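Local coordinates for motility-associated killing factor MakB (Vibrio cholerae serotype O1, PDB 6W1W), which probably acts as one component of a tripartite cytotoxin whose members structurally resemble the alpha-pore-forming toxins, at residues 28-33 / 64-69; 137-142 / 268-273; 101-106 / 311-316; 85-90 / 321-326. One frame throughout, in Å; residues are numbered along the deposited sequence. Where two conformers were deposited one is given.

Interaction 1: residues 28-33 / 64-69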
loop_
_atom_site.group_PDB
_atom_site.type_symbol
_atom_site.label_atom_id
_atom_site.label_comp_id
_atom_site.label_asym_id
_atom_site.label_seq_id
_atom_site.Cartn_x
_atom_site.Cartn_y
_atom_site.Cartn_z
ATOM N N ASN A 28 -3.233 -2.653 2.703
ATOM C CA ASN A 28 -4.318 -3.605 2.521
ATOM C C ASN A 28 -3.826 -4.995 2.142
ATOM O O ASN A 28 -4.633 -5.928 2.078
ATOM C CB ASN A 28 -5.314 -3.079 1.480
ATOM C CG ASN A 28 -6.225 -2.002 2.049
ATOM O OD1 ASN A 28 -7.182 -2.299 2.765
ATOM N ND2 ASN A 28 -5.924 -0.742 1.740
ATOM N N TYR A 29 -2.521 -5.162 1.908
ATOM C CA TYR A 29 -1.964 -6.510 1.853
ATOM C C TYR A 29 -2.116 -7.197 3.202
ATOM O O TYR A 29 -2.290 -8.420 3.267
ATOM C CB TYR A 29 -0.493 -6.475 1.441
ATOM C CG TYR A 29 0.175 -7.832 1.470
ATOM C CD1 TYR A 29 0.092 -8.692 0.383
ATOM C CD2 TYR A 29 0.898 -8.253 2.584
ATOM C CE1 TYR A 29 0.699 -9.935 0.404
ATOM C CE2 TYR A 29 1.508 -9.494 2.617
ATOM C CZ TYR A 29 1.407 -10.331 1.522
ATOM O OH TYR A 29 2.013 -11.568 1.541
ATOM N N ASP A 30 -2.047 -6.421 4.285
ATOM C CA ASP A 30 -2.389 -6.945 5.601
ATOM C C ASP A 30 -3.848 -7.383 5.643
ATOM O O ASP A 30 -4.156 -8.542 5.955
ATOM C CB ASP A 30 -2.099 -5.892 6.671
ATOM C CG ASP A 30 -2.687 -6.255 8.022
ATOM O OD1 ASP A 30 -2.289 -7.293 8.594
ATOM O OD2 ASP A 30 -3.551 -5.497 8.508
ATOM N N ALA A 31 -4.761 -6.464 5.302
ATOM C CA ALA A 31 -6.189 -6.772 5.320
ATOM C C ALA A 31 -6.515 -7.971 4.441
ATOM O O ALA A 31 -7.338 -8.816 4.811
ATOM C CB ALA A 31 -6.994 -5.554 4.873
ATOM N N THR A 32 -5.875 -8.064 3.272
ATOM C CA THR A 32 -6.022 -9.254 2.441
ATOM C C THR A 32 -5.575 -10.503 3.195
ATOM O O THR A 32 -6.198 -11.566 3.077
ATOM C CB THR A 32 -5.213 -9.097 1.148
ATOM O OG1 THR A 32 -5.585 -7.886 0.478
ATOM C CG2 THR A 32 -5.433 -10.286 0.210
ATOM N N CYS A 33 -4.493 -10.394 3.973
ATOM C CA CYS A 33 -3.962 -11.553 4.681
ATOM C C CYS A 33 -4.861 -11.983 5.831
ATOM O O CYS A 33 -5.001 -13.186 6.084
ATOM C CB CYS A 33 -2.552 -11.262 5.195
ATOM S SG CYS A 33 -1.243 -11.714 4.030
ATOM N N GLU A 64 3.746 -8.478 12.747
ATOM C CA GLU A 64 4.780 -7.572 13.233
ATOM C C GLU A 64 4.703 -6.225 12.524
ATOM O O GLU A 64 4.679 -5.171 13.170
ATOM C CB GLU A 64 6.159 -8.205 13.048
ATOM C CG GLU A 64 7.309 -7.335 13.518
ATOM C CD GLU A 64 8.645 -7.814 12.986
ATOM O OE1 GLU A 64 8.658 -8.782 12.195
ATOM O OE2 GLU A 64 9.680 -7.219 13.357
ATOM N N PHE A 65 4.659 -6.245 11.189
ATOM C CA PHE A 65 4.542 -5.004 10.430
ATOM C C PHE A 65 3.157 -4.381 10.584
ATOM O O PHE A 65 3.033 -3.151 10.628
ATOM C CB PHE A 65 4.873 -5.267 8.956
ATOM C CG PHE A 65 3.802 -4.828 7.989
ATOM C CD1 PHE A 65 2.759 -5.682 7.647
ATOM C CD2 PHE A 65 3.854 -3.576 7.395
ATOM C CE1 PHE A 65 1.776 -5.285 6.753
ATOM C CE2 PHE A 65 2.876 -3.174 6.498
ATOM C CZ PHE A 65 1.836 -4.031 6.177
ATOM N N MET A 66 2.116 -5.215 10.686
ATOM C CA MET A 66 0.741 -4.721 10.770
ATOM C C MET A 66 0.556 -3.720 11.903
ATOM O O MET A 66 -0.234 -2.779 11.776
ATOM C CB MET A 66 -0.224 -5.902 10.943
ATOM C CG MET A 66 -1.644 -5.531 11.369
ATOM S SD MET A 66 -2.635 -6.952 11.894
ATOM C CE MET A 66 -4.066 -6.125 12.589
ATOM N N GLN A 67 1.278 -3.895 13.008
ATOM C CA GLN A 67 1.171 -2.990 14.146
ATOM C C GLN A 67 2.172 -1.842 14.084
ATOM O O GLN A 67 2.131 -0.954 14.940
ATOM C CB GLN A 67 1.335 -3.771 15.452
ATOM C CG GLN A 67 0.313 -4.891 15.612
ATOM C CD GLN A 67 0.473 -5.664 16.909
ATOM O OE1 GLN A 67 -0.071 -6.757 17.063
ATOM N NE2 GLN A 67 1.220 -5.095 17.850
ATOM N N GLN A 68 3.060 -1.831 13.093
ATOM C CA GLN A 68 3.935 -0.690 12.867
ATOM C C GLN A 68 3.450 0.222 11.748
ATOM O O GLN A 68 3.909 1.366 11.663
ATOM C CB GLN A 68 5.358 -1.164 12.548
ATOM C CG GLN A 68 6.107 -1.704 13.751
ATOM C CD GLN A 68 6.245 -0.674 14.857
ATOM O OE1 GLN A 68 6.900 0.356 14.687
ATOM N NE2 GLN A 68 5.620 -0.945 15.998
ATOM N N LYS A 69 2.538 -0.255 10.898
ATOM C CA LYS A 69 2.047 0.564 9.791
ATOM C C LYS A 69 1.369 1.847 10.259
ATOM O O LYS A 69 1.745 2.925 9.768
ATOM C CB LYS A 69 1.133 -0.287 8.902
ATOM C CG LYS A 69 -0.001 0.465 8.225
ATOM C CD LYS A 69 -1.058 -0.504 7.700
ATOM C CE LYS A 69 -1.539 -1.444 8.800
ATOM N NZ LYS A 69 -2.483 -2.483 8.302
#
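The break between helix 46-66 and helix 69-90 is fastened to helix 9-35 by Asp30, whose side chain meets Phe65, Met66 and Lys69, and it illustrates how one aspartate can meet three residues around a helix break. The backbones come closest at Asp30 and Met66, with CA atoms 6.4 Å apart. With CG anti to the backbone N (chi1 168°), Asp30 sends its carboxylate out to the break. There Lys69 NZ, at the start of the next helix, forms a salt bridge with Asp30 OD2 at 3.2 Å; its hydrogen bond is weak, and the two side chains cross at about a right angle. Met66 crosses the carboxylate at a slant, its CG packing near both oxygens. The apolar root of the aspartate is used as well, Asp30 CB packing 3.9 Å from Phe65 CE1. In the backbone of the break, Phe65 O accepts bonds from both Gln68 N and Lys69 N. Lys69 NZ also makes a weak bond to Ser27 O. Around the contact, Phe65 packs on helix 100-151 through Phe128 and Ser131, while neighbouring Tyr29 leans on helix 251-270 and Thr32 OG1 bonds to strand 209-220 at Ala215 O.

Interaction 2: residues 137-142 / 268-273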
loop_
_atom_site.group_PDB
_atom_site.type_symbol
_atom_site.label_atom_id
_atom_site.label_comp_id
_atom_site.label_asym_id
_atom_site.label_seq_id
_atom_site.Cartn_x
_atom_site.Cartn_y
_atom_site.Cartn_z
ATOM N N ASN A 137 8.853 -14.934 2.360
ATOM C CA ASN A 137 9.141 -16.251 2.924
ATOM C C ASN A 137 7.867 -17.074 3.085
ATOM O O ASN A 137 7.785 -18.209 2.600
ATOM C CB ASN A 137 9.857 -16.110 4.268
ATOM C CG ASN A 137 11.371 -16.188 4.142
ATOM O OD1 ASN A 137 11.902 -16.667 3.136
ATOM N ND2 ASN A 137 12.075 -15.728 5.177
ATOM N N ALA A 138 6.864 -16.522 3.775
ATOM C CA ALA A 138 5.634 -17.273 4.010
ATOM C C ALA A 138 4.902 -17.575 2.710
ATOM O O ALA A 138 4.155 -18.557 2.636
ATOM C CB ALA A 138 4.718 -16.512 4.967
ATOM N N GLU A 139 5.097 -16.747 1.680
ATOM C CA GLU A 139 4.500 -17.036 0.381
ATOM C C GLU A 139 5.127 -18.276 -0.246
ATOM O O GLU A 139 4.416 -19.189 -0.681
ATOM C CB GLU A 139 4.644 -15.828 -0.548
ATOM C CG GLU A 139 3.555 -14.771 -0.380
ATOM C CD GLU A 139 3.905 -13.460 -1.064
ATOM O OE1 GLU A 139 4.704 -13.484 -2.025
ATOM O OE2 GLU A 139 3.396 -12.404 -0.630
ATOM N N GLU A 140 6.464 -18.329 -0.288
ATOM C CA GLU A 140 7.152 -19.463 -0.902
ATOM C C GLU A 140 6.794 -20.777 -0.219
ATOM O O GLU A 140 6.836 -21.840 -0.850
ATOM C CB GLU A 140 8.663 -19.240 -0.864
ATOM C CG GLU A 140 9.475 -20.308 -1.587
ATOM C CD GLU A 140 10.970 -20.097 -1.448
ATOM O OE1 GLU A 140 11.375 -19.014 -0.974
ATOM O OE2 GLU A 140 11.739 -21.014 -1.808
ATOM N N LEU A 141 6.438 -20.725 1.065
ATOM C CA LEU A 141 5.978 -21.929 1.745
ATOM C C LEU A 141 4.632 -22.380 1.197
ATOM O O LEU A 141 4.425 -23.573 0.945
ATOM C CB LEU A 141 5.893 -21.683 3.250
ATOM C CG LEU A 141 7.218 -21.477 3.984
ATOM C CD1 LEU A 141 6.946 -21.209 5.451
ATOM C CD2 LEU A 141 8.145 -22.678 3.809
ATOM N N LEU A 142 3.708 -21.437 1.007
ATOM C CA LEU A 142 2.431 -21.764 0.383
ATOM C C LEU A 142 2.626 -22.205 -1.061
ATOM O O LEU A 142 2.047 -23.205 -1.499
ATOM C CB LEU A 142 1.494 -20.563 0.461
ATOM C CG LEU A 142 0.795 -20.384 1.806
ATOM C CD1 LEU A 142 0.191 -19.001 1.919
ATOM C CD2 LEU A 142 -0.271 -21.456 1.975
ATOM N N ASN A 268 2.144 -11.062 -6.470
ATOM C CA ASN A 268 2.164 -9.803 -7.207
ATOM C C ASN A 268 1.832 -8.624 -6.306
ATOM O O ASN A 268 2.387 -7.532 -6.484
ATOM C CB ASN A 268 1.193 -9.859 -8.384
ATOM C CG ASN A 268 1.625 -10.849 -9.445
ATOM O OD1 ASN A 268 0.856 -11.723 -9.844
ATOM N ND2 ASN A 268 2.860 -10.712 -9.916
ATOM N N MET A 269 0.929 -8.825 -5.346
ATOM C CA MET A 269 0.627 -7.770 -4.386
ATOM C C MET A 269 1.860 -7.402 -3.570
ATOM O O MET A 269 2.105 -6.218 -3.307
ATOM C CB MET A 269 -0.509 -8.212 -3.466
ATOM C CG MET A 269 -1.437 -7.101 -3.002
ATOM S SD MET A 269 -2.904 -7.768 -2.168
ATOM C CE MET A 269 -3.288 -9.193 -3.192
ATOM N N SER A 270 2.645 -8.406 -3.154
ATOM C CA SER A 270 3.819 -8.137 -2.332
ATOM C C SER A 270 4.898 -7.396 -3.106
ATOM O O SER A 270 5.662 -6.632 -2.510
ATOM C CB SER A 270 4.390 -9.438 -1.769
ATOM O OG SER A 270 3.547 -9.970 -0.762
ATOM N N GLU A 271 4.982 -7.599 -4.426
ATOM C CA GLU A 271 5.998 -6.901 -5.207
ATOM C C GLU A 271 5.778 -5.394 -5.255
ATOM O O GLU A 271 6.649 -4.676 -5.755
ATOM C CB GLU A 271 6.062 -7.466 -6.627
ATOM C CG GLU A 271 6.300 -8.970 -6.705
ATOM C CD GLU A 271 7.635 -9.413 -6.113
ATOM O OE1 GLU A 271 8.522 -8.561 -5.890
ATOM O OE2 GLU A 271 7.799 -10.631 -5.880
ATOM N N GLU A 272 4.643 -4.900 -4.755
ATOM C CA GLU A 272 4.453 -3.468 -4.581
ATOM C C GLU A 272 5.223 -2.925 -3.386
ATOM O O GLU A 272 5.388 -1.704 -3.282
ATOM C CB GLU A 272 2.961 -3.148 -4.437
ATOM C CG GLU A 272 2.111 -3.604 -5.628
ATOM C CD GLU A 272 2.573 -3.010 -6.953
ATOM O OE1 GLU A 272 2.723 -1.772 -7.035
ATOM O OE2 GLU A 272 2.795 -3.785 -7.908
ATOM N N PHE A 273 5.695 -3.800 -2.491
ATOM C CA PHE A 273 6.599 -3.367 -1.430
ATOM C C PHE A 273 7.899 -2.815 -2.002
ATOM O O PHE A 273 8.462 -1.855 -1.463
ATOM C CB PHE A 273 6.915 -4.530 -0.485
ATOM C CG PHE A 273 5.834 -4.835 0.516
ATOM C CD1 PHE A 273 4.773 -5.670 0.186
ATOM C CD2 PHE A 273 5.901 -4.322 1.802
ATOM C CE1 PHE A 273 3.785 -5.968 1.111
ATOM C CE2 PHE A 273 4.917 -4.615 2.736
ATOM C CZ PHE A 273 3.855 -5.440 2.388
#
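Glu139 OE2 accepts a hydrogen bond from Ser270 OG and a weak one from Tyr29 OH, so that a single carboxylate oxygen joins three helices. The modelled separation of Ser270 OG from Glu139 OE2 is 2.4 Å, a very short value that is doubtful at this resolution; the serine hydroxyl is the assigned donor. This is a contact between side-chain ends: the nearest CA atoms of the two segments, those of Glu139 and Ser270, are 9.3 Å apart. The extended glutamate covers about half of that distance, and the serine with the bond itself the rest. Glu139 has CG anti to its own carbonyl carbon (chi1 -84°), and beyond CG the chain runs straight across to the serine. Ser270 opens a type I beta turn to Phe273, with Phe273 N bonded to Ser270 O at 2.8 Å. The other carboxylate oxygen, Glu139 OE1, forms a salt bridge with Lys136 NZ and a weak bond with Ser267 OG. Lys136 also pairs with Glu271, whose OE2 lies 5.7 Å from Glu139 OE1, so the lysine serves two acidic groups. As a worked case of a polar cluster within a helical bundle, the arrangement implies that the salt bridge to Lys136 is the firmer support of this buried carboxylate, and the lysine would probably favour its ionised form.

Interaction 3: residues 101-106 / 311-316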
loop_
_atom_site.group_PDB
_atom_site.type_symbol
_atom_site.label_atom_id
_atom_site.label_comp_id
_atom_site.label_asym_id
_atom_site.label_seq_id
_atom_site.Cartn_x
_atom_site.Cartn_y
_atom_site.Cartn_z
ATOM N N LYS A 101 23.582 35.930 16.363
ATOM C CA LYS A 101 23.568 34.808 17.295
ATOM C C LYS A 101 22.210 34.117 17.291
ATOM O O LYS A 101 22.131 32.883 17.315
ATOM C CB LYS A 101 23.927 35.293 18.703
ATOM C CG LYS A 101 23.534 34.337 19.830
ATOM C CD LYS A 101 24.537 33.204 20.005
ATOM C CE LYS A 101 25.851 33.717 20.581
ATOM N NZ LYS A 101 25.663 34.383 21.904
ATOM N N GLN A 102 21.129 34.901 17.243
ATOM C CA GLN A 102 19.786 34.329 17.271
ATOM C C GLN A 102 19.501 33.518 16.014
ATOM O O GLN A 102 18.799 32.501 16.073
ATOM C CB GLN A 102 18.751 35.440 17.438
ATOM C CG GLN A 102 18.929 36.265 18.700
ATOM C CD GLN A 102 18.061 37.509 18.707
ATOM O OE1 GLN A 102 17.237 37.711 17.814
ATOM N NE2 GLN A 102 18.246 38.353 19.716
ATOM N N TRP A 103 20.030 33.954 14.868
ATOM C CA TRP A 103 19.858 33.180 13.642
ATOM C C TRP A 103 20.496 31.802 13.765
ATOM O O TRP A 103 19.911 30.801 13.337
ATOM C CB TRP A 103 20.442 33.934 12.445
ATOM C CG TRP A 103 19.542 35.003 11.873
ATOM C CD1 TRP A 103 19.791 36.345 11.822
ATOM C CD2 TRP A 103 18.253 34.812 11.275
ATOM N NE1 TRP A 103 18.739 36.999 11.229
ATOM C CE2 TRP A 103 17.782 36.082 10.884
ATOM C CE3 TRP A 103 17.452 33.692 11.034
ATOM C CZ2 TRP A 103 16.547 36.261 10.267
ATOM C CZ3 TRP A 103 16.228 33.872 10.419
ATOM C CH2 TRP A 103 15.786 35.147 10.044
ATOM N N ILE A 104 21.690 31.727 14.357
ATOM C CA ILE A 104 22.366 30.441 14.500
ATOM C C ILE A 104 21.617 29.548 15.478
ATOM O O ILE A 104 21.435 28.352 15.227
ATOM C CB ILE A 104 23.827 30.640 14.930
ATOM C CG1 ILE A 104 24.535 31.616 13.990
ATOM C CG2 ILE A 104 24.547 29.312 14.924
ATOM C CD1 ILE A 104 26.021 31.757 14.248
ATOM N N GLU A 105 21.173 30.108 16.607
ATOM C CA GLU A 105 20.397 29.323 17.563
ATOM C C GLU A 105 19.117 28.800 16.928
ATOM O O GLU A 105 18.701 27.666 17.197
ATOM C CB GLU A 105 20.080 30.161 18.801
ATOM C CG GLU A 105 21.313 30.636 19.556
ATOM C CD GLU A 105 20.964 31.443 20.789
ATOM O OE1 GLU A 105 19.761 31.556 21.105
ATOM O OE2 GLU A 105 21.893 31.964 21.442
ATOM N N CYS A 106 18.485 29.606 16.072
ATOM C CA CYS A 106 17.287 29.145 15.378
ATOM C C CYS A 106 17.630 28.098 14.329
ATOM O O CYS A 106 16.924 27.093 14.191
ATOM C CB CYS A 106 16.559 30.327 14.738
ATOM S SG CYS A 106 14.774 30.327 15.021
ATOM N N THR A 311 21.271 35.017 0.553
ATOM C CA THR A 311 19.977 35.044 -0.127
ATOM C C THR A 311 19.010 34.025 0.460
ATOM O O THR A 311 17.801 34.274 0.499
ATOM C CB THR A 311 20.142 34.801 -1.630
ATOM O OG1 THR A 311 20.542 33.444 -1.857
ATOM C CG2 THR A 311 21.178 35.753 -2.227
ATOM N N ASP A 312 19.516 32.879 0.925
ATOM C CA ASP A 312 18.652 31.897 1.570
ATOM C C ASP A 312 17.996 32.450 2.827
ATOM O O ASP A 312 16.963 31.925 3.258
ATOM C CB ASP A 312 19.440 30.629 1.913
ATOM C CG ASP A 312 19.463 29.623 0.771
ATOM O OD1 ASP A 312 20.138 29.883 -0.246
ATOM O OD2 ASP A 312 18.808 28.567 0.894
ATOM N N LEU A 313 18.571 33.492 3.426
ATOM C CA LEU A 313 17.999 34.083 4.628
ATOM C C LEU A 313 16.979 35.168 4.300
ATOM O O LEU A 313 15.975 35.306 5.008
ATOM C CB LEU A 313 19.116 34.645 5.515
ATOM C CG LEU A 313 18.851 34.595 7.023
ATOM C CD1 LEU A 313 18.536 33.169 7.456
ATOM C CD2 LEU A 313 20.029 35.160 7.809
ATOM N N GLN A 314 17.211 35.931 3.228
ATOM C CA GLN A 314 16.264 36.965 2.823
ATOM C C GLN A 314 14.954 36.352 2.336
ATOM O O GLN A 314 13.866 36.757 2.760
ATOM C CB GLN A 314 16.886 37.833 1.728
ATOM C CG GLN A 314 18.239 38.433 2.094
ATOM C CD GLN A 314 19.038 38.873 0.877
ATOM O OE1 GLN A 314 19.002 38.226 -0.172
ATOM N NE2 GLN A 314 19.766 39.980 1.011
ATOM N N THR A 315 15.045 35.367 1.443
ATOM C CA THR A 315 13.881 34.707 0.858
ATOM C C THR A 315 13.274 33.646 1.769
ATOM O O THR A 315 12.788 32.619 1.290
ATOM C CB THR A 315 14.283 34.102 -0.486
ATOM O OG1 THR A 315 15.049 32.909 -0.274
ATOM C CG2 THR A 315 15.109 35.099 -1.287
ATOM N N ILE A 316 13.284 33.872 3.083
ATOM C CA ILE A 316 12.739 32.870 3.991
ATOM C C ILE A 316 11.216 32.977 4.074
ATOM O O ILE A 316 10.533 31.980 4.342
ATOM C CB ILE A 316 13.403 32.991 5.376
ATOM C CG1 ILE A 316 12.992 31.818 6.271
ATOM C CG2 ILE A 316 13.076 34.337 6.019
ATOM C CD1 ILE A 316 13.674 31.802 7.613
#
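Segment 101-106 is regular helix near the beginning of the long helix 100-151, whereas 311-316, which touches it through Leu313 and Ile316 on Trp103, is a brief helical turn and the bend that follows. The two backbones stand well apart, with the CA atoms of Trp103 and Leu313 9.2 Å from each other. Thr315 leaves helical geometry (psi 36°) before helix 316-333 starts; Thr311 O receives both Thr315 N, at 3.1 Å, and Thr315 OG1, at 3.2 Å, at the close of the short turn. The indole of Trp103 extends toward 311-316, a placement set by CG lying anti to the carbonyl carbon (chi1 -81°). The contact belongs to the end of the elongated helical bundle remote from the small sheet, in a protein related by structure to the alpha-pore-forming toxins, and it exemplifies how an aromatic plate packs against branched aliphatic groups. Leu313 straddles one face of the indole with its two methyl groups. Leu313 CD2 makes a CH-pi contact with the five-membered ring of Trp103, 3.9 Å from its centroid and only 8° off the normal. Leu313 CD1 lies over the same face at the CE3-CZ3 side of the six-membered ring, 3.8 Å from Trp103 CE3. Ile316 CD1 is more distant, 4.3 Å from Trp103 CZ3. Leu301 of helix 276-302 also packs on Trp103, and Pro307 on Leu313.

Interaction 4: residues 85-90 / 321-326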
loop_
_atom_site.group_PDB
_atom_site.type_symbol
_atom_site.label_atom_id
_atom_site.label_comp_id
_atom_site.label_asym_id
_atom_site.label_seq_id
_atom_site.Cartn_x
_atom_site.Cartn_y
_atom_site.Cartn_z
ATOM N N THR A 85 5.948 23.834 11.514
ATOM C CA THR A 85 5.633 24.586 12.724
ATOM C C THR A 85 6.876 25.268 13.288
ATOM O O THR A 85 6.877 26.483 13.520
ATOM C CB THR A 85 5.002 23.663 13.769
ATOM O OG1 THR A 85 3.848 23.026 13.207
ATOM C CG2 THR A 85 4.588 24.456 15.006
ATOM N N THR A 86 7.952 24.504 13.501
ATOM C CA THR A 86 9.183 25.094 14.017
ATOM C C THR A 86 9.879 25.966 12.981
ATOM O O THR A 86 10.729 26.784 13.349
ATOM C CB THR A 86 10.145 24.005 14.509
ATOM O OG1 THR A 86 10.547 23.180 13.407
ATOM C CG2 THR A 86 9.481 23.138 15.575
ATOM N N PHE A 87 9.538 25.820 11.699
ATOM C CA PHE A 87 10.159 26.654 10.675
ATOM C C PHE A 87 9.609 28.075 10.717
ATOM O O PHE A 87 10.360 29.042 10.537
ATOM C CB PHE A 87 9.946 26.036 9.295
ATOM C CG PHE A 87 10.836 26.609 8.222
ATOM C CD1 PHE A 87 10.564 27.845 7.658
ATOM C CD2 PHE A 87 11.929 25.895 7.761
ATOM C CE1 PHE A 87 11.378 28.367 6.669
ATOM C CE2 PHE A 87 12.744 26.410 6.768
ATOM C CZ PHE A 87 12.468 27.647 6.224
ATOM N N ASP A 88 8.298 28.222 10.946
ATOM C CA ASP A 88 7.693 29.545 11.059
ATOM C C ASP A 88 8.213 30.317 12.262
ATOM O O ASP A 88 8.203 31.553 12.241
ATOM C CB ASP A 88 6.171 29.426 11.135
ATOM C CG ASP A 88 5.512 29.572 9.781
ATOM O OD1 ASP A 88 6.247 29.740 8.783
ATOM O OD2 ASP A 88 4.263 29.529 9.717
ATOM N N ALA A 89 8.669 29.622 13.306
ATOM C CA ALA A 89 9.265 30.318 14.442
ATOM C C ALA A 89 10.518 31.081 14.033
ATOM O O ALA A 89 10.798 32.153 14.583
ATOM C CB ALA A 89 9.588 29.328 15.562
ATOM N N CYS A 90 11.271 30.562 13.062
ATOM C CA CYS A 90 12.517 31.185 12.636
ATOM C C CYS A 90 12.343 32.147 11.469
ATOM O O CYS A 90 13.308 32.823 11.099
ATOM C CB CYS A 90 13.547 30.118 12.258
ATOM S SG CYS A 90 14.013 29.047 13.632
ATOM N N ALA A 321 6.150 29.965 3.290
ATOM C CA ALA A 321 4.887 29.837 2.571
ATOM C C ALA A 321 4.828 28.545 1.772
ATOM O O ALA A 321 3.743 27.982 1.580
ATOM C CB ALA A 321 4.677 31.038 1.650
ATOM N N SER A 322 5.979 28.060 1.301
ATOM C CA SER A 322 6.025 26.777 0.609
ATOM C C SER A 322 5.903 25.608 1.577
ATOM O O SER A 322 5.339 24.567 1.219
ATOM C CB SER A 322 7.315 26.663 -0.202
ATOM O OG SER A 322 7.395 27.684 -1.179
ATOM N N TRP A 323 6.426 25.752 2.797
ATOM C CA TRP A 323 6.223 24.716 3.804
ATOM C C TRP A 323 4.769 24.650 4.242
ATOM O O TRP A 323 4.270 23.566 4.568
ATOM C CB TRP A 323 7.138 24.944 5.011
ATOM C CG TRP A 323 8.543 24.549 4.719
ATOM C CD1 TRP A 323 9.612 25.376 4.528
ATOM C CD2 TRP A 323 9.030 23.215 4.538
ATOM N NE1 TRP A 323 10.736 24.639 4.251
ATOM C CE2 TRP A 323 10.404 23.309 4.251
ATOM C CE3 TRP A 323 8.437 21.952 4.595
ATOM C CZ2 TRP A 323 11.196 22.185 4.028
ATOM C CZ3 TRP A 323 9.224 20.840 4.370
ATOM C CH2 TRP A 323 10.587 20.964 4.091
ATOM N N LYS A 324 4.075 25.790 4.248
ATOM C CA LYS A 324 2.655 25.781 4.579
ATOM C C LYS A 324 1.862 25.003 3.538
ATOM O O LYS A 324 0.905 24.296 3.879
ATOM C CB LYS A 324 2.131 27.213 4.704
ATOM C CG LYS A 324 0.748 27.320 5.337
ATOM C CD LYS A 324 0.721 26.682 6.720
ATOM C CE LYS A 324 -0.622 26.884 7.409
ATOM N NZ LYS A 324 -1.748 26.284 6.641
ATOM N N THR A 325 2.255 25.107 2.266
ATOM C CA THR A 325 1.596 24.333 1.218
ATOM C C THR A 325 1.849 22.840 1.401
ATOM O O THR A 325 0.939 22.022 1.224
ATOM C CB THR A 325 2.073 24.803 -0.162
ATOM O OG1 THR A 325 1.824 26.210 -0.314
ATOM C CG2 THR A 325 1.346 24.053 -1.266
ATOM N N ILE A 326 3.077 22.468 1.774
ATOM C CA ILE A 326 3.396 21.057 1.968
ATOM C C ILE A 326 2.726 20.525 3.229
ATOM O O ILE A 326 2.219 19.398 3.251
ATOM C CB ILE A 326 4.923 20.851 2.002
ATOM C CG1 ILE A 326 5.542 21.299 0.677
ATOM C CG2 ILE A 326 5.266 19.394 2.282
ATOM C CD1 ILE A 326 7.008 21.004 0.557
#
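Aromatic packing carries this contact: Phe87 of helix 69-90 offers a ring face to the five-membered ring of Trp323 on helix 316-333. Trp323 CD1 lies over the centre of the Phe87 ring, 3.8 Å above its plane, and Trp323 NE1 is 3.7 Å from Phe87 CE2. The ring centroids are 4.5 Å apart but the planes are inclined at 39°, an oblique pairing with Trp323 NE1 and CD1 the indole atoms nearest the Phe87 face. The first torsions direct the two rings into the gap between the helices: Phe87 has CG anti to the backbone N (chi1 -165°), whereas Trp323 has it anti to the carbonyl carbon (chi1 -76°). The CA atoms of Phe87 and Trp323 are 8.2 Å apart. A further aromatic partner, Tyr83, meets Trp323 edge-to-face.

Hydrogen bonding serves the indole from outside the pair, since Trp323 NE1 bonds to Leu5 O near the N terminus.

Covalent bonding comes one turn along from Phe87, where Cys90 forms a disulfide with Cys106 and so joins this helix to helix 100-151. Here, then, is an instance of a buried tryptophan with separate polar and apolar partners: with the N-H engaged by Leu5 O and no hydrogen bond between the rings, the contact of Phe87 with Trp323 is consistent with mainly apolar, dispersive packing.

Overall arrangement
From the N terminus, interaction 1 closes first, a short loop linking helix 9-35 to the junction of helices 46-66 and 69-90. Helix 69-90 then supplies the first half of interaction 4, whose partner near the C-terminal end encloses both remaining loops: interaction 3 lies within interaction 4, and interaction 2 within interaction 3, with no crossings. In space they form two groups. Interactions 1 and 2 adjoin through Tyr29, near the middle of the bundle; interactions 3 and 4, with centres about 14 Å apart, share the far end and are joined by the Cys90-Cys106 disulfide. Helix 100-151 spans the gap, serving interactions 2 and 3, whose centres are about 49 Å apart.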